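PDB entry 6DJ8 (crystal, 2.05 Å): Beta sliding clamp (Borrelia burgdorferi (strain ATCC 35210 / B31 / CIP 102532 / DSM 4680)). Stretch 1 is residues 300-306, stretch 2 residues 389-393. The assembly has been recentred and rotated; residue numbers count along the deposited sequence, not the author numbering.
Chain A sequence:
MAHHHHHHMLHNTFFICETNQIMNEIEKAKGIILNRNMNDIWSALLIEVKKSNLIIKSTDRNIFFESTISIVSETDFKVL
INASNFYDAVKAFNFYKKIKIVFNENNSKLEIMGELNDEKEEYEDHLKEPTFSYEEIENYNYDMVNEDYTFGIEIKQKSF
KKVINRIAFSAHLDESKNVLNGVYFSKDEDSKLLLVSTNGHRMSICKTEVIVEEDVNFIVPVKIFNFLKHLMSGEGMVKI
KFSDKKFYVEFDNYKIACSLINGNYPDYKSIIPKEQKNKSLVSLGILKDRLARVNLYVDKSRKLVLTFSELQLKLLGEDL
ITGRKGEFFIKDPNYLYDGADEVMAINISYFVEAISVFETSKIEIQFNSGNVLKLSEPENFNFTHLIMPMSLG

Stretch 1, residues 300-306: KSRKLVL
Stretch 2 (389-393) PMSLG

Residues 303-306 form a strand that continues beyond the stretch, entered through a turn in which Arg302 takes positive phi (68/12). Residues 391-392 are loop, and the chain ends at Gly393. The register ascends in both segments, but their paths diverge strongly: the CA of Lys303 lies 7.3 Å from that of Met390, and the CA of Val305 7.8 Å from that of Leu392. At such spacing no backbone hydrogen bonds join them; every close contact involves a side chain, some against a backbone carbonyl, burying 262 Å².

Lys303 (phi/psi -74/109) contributes most. Its CA-to-CB bond points sideways, but an all-t chain lets NZ donate a very short hydrogen bond of 2.5 Å to Leu392 O. Within its own stretch, Lys303 N donates to Ser301 OG at 3.3 Å (149°), Ser301 being rotamer p.

The CA-to-CB bond of Met390 (-87/154; m, t, p) points toward the other stretch. Met390 CE lies 3.8 Å from both Lys303 CB and Ser301 O, so the methyl packs on the turn and the base of the lysine.

Leu392 (-76/-50; chi1 -169°, chi2 42°) starts sideways and bends nearer: its CD1 lies 4.0 Å from CG2 of Val305 (-100/121, t), an apolar contact, and 4.1 Å from Lys303 CE. The lysine thus pairs its aliphatic stem with methyls and its ammonium with a carbonyl.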

# COMPACT_ATOMS: atom_id res chain seq x y z
N LYS A 300 3.58 12.90 -18.13
CA LYS A 300 3.66 13.64 -16.88
C LYS A 300 3.03 15.04 -16.99
O LYS A 300 2.67 15.63 -15.97
CB LYS A 300 5.12 13.74 -16.43
N SER A 301 2.89 15.58 -18.20
CA SER A 301 2.20 16.86 -18.34
C SER A 301 0.70 16.75 -18.06
O SER A 301 0.04 17.78 -17.91
CB SER A 301 2.44 17.44 -19.73
OG SER A 301 1.66 16.75 -20.69
N ARG A 302 0.15 15.53 -18.01
CA ARG A 302 -1.27 15.25 -17.80
C ARG A 302 -2.12 15.70 -18.99
O ARG A 302 -3.36 15.67 -18.89
CB ARG A 302 -1.82 15.87 -16.50
CG ARG A 302 -0.91 15.69 -15.27
CD ARG A 302 -0.39 14.25 -15.12
NE ARG A 302 -1.41 13.28 -14.76
CZ ARG A 302 -1.52 12.06 -15.28
NH1 ARG A 302 -2.48 11.23 -14.87
NH2 ARG A 302 -0.68 11.66 -16.24
N LYS A 303 -1.51 16.03 -20.13
CA LYS A 303 -2.25 16.64 -21.24
C LYS A 303 -3.11 15.57 -21.92
O LYS A 303 -2.58 14.67 -22.58
CB LYS A 303 -1.31 17.27 -22.26
CG LYS A 303 -2.06 17.96 -23.43
CD LYS A 303 -1.13 18.76 -24.35
CE LYS A 303 -1.83 19.10 -25.66
NZ LYS A 303 -0.95 19.72 -26.70
N LEU A 304 -4.41 15.67 -21.74
CA LEU A 304 -5.39 14.82 -22.40
C LEU A 304 -6.07 15.64 -23.49
O LEU A 304 -6.52 16.76 -23.22
CB LEU A 304 -6.41 14.32 -21.39
CG LEU A 304 -7.63 13.61 -21.95
CD1 LEU A 304 -7.19 12.27 -22.55
CD2 LEU A 304 -8.64 13.41 -20.82
N VAL A 305 -6.15 15.12 -24.72
CA VAL A 305 -6.81 15.84 -25.81
C VAL A 305 -8.21 15.29 -26.00
O VAL A 305 -8.40 14.09 -26.28
CB VAL A 305 -6.01 15.75 -27.12
CG1 VAL A 305 -6.82 16.42 -28.27
CG2 VAL A 305 -4.66 16.42 -26.96
N LEU A 306 -9.21 16.17 -25.86
CA LEU A 306 -10.62 15.83 -25.99
C LEU A 306 -11.15 16.37 -27.30
O LEU A 306 -10.88 17.52 -27.65
CB LEU A 306 -11.46 16.44 -24.86
CG LEU A 306 -11.12 16.08 -23.42
CD1 LEU A 306 -12.04 16.82 -22.46
CD2 LEU A 306 -11.24 14.58 -23.27
N PRO A 389 -8.83 24.92 -19.74
CA PRO A 389 -8.14 24.04 -20.68
C PRO A 389 -6.66 24.36 -20.74
O PRO A 389 -6.22 25.47 -20.43
CB PRO A 389 -8.83 24.31 -22.03
CG PRO A 389 -9.36 25.71 -21.90
CD PRO A 389 -9.78 25.80 -20.46
N MET A 390 -5.90 23.36 -21.15
CA MET A 390 -4.49 23.54 -21.47
C MET A 390 -4.34 23.98 -22.93
O MET A 390 -5.20 23.70 -23.76
CB MET A 390 -3.72 22.24 -21.22
CG MET A 390 -3.70 21.82 -19.76
SD MET A 390 -2.94 20.20 -19.51
CE MET A 390 -1.30 20.49 -20.17
N SER A 391 -3.25 24.68 -23.23
CA SER A 391 -2.97 25.16 -24.61
C SER A 391 -2.79 23.96 -25.52
O SER A 391 -1.95 23.13 -25.23
CB SER A 391 -1.79 26.04 -24.66
OG SER A 391 -1.99 27.16 -23.85
N LEU A 392 -3.49 23.95 -26.63
CA LEU A 392 -3.51 22.75 -27.46
C LEU A 392 -2.22 22.61 -28.26
O LEU A 392 -1.59 21.55 -28.24
CB LEU A 392 -4.74 22.75 -28.36
CG LEU A 392 -5.01 21.43 -29.09
CD1 LEU A 392 -4.80 20.24 -28.18
CD2 LEU A 392 -6.43 21.46 -29.61
N GLY A 393 -1.82 23.67 -28.96
CA GLY A 393 -0.60 23.64 -29.75
C GLY A 393 -0.79 23.20 -31.19
O GLY A 393 -0.11 23.66 -32.11
OXT GLY A 393 -1.64 22.35 -31.48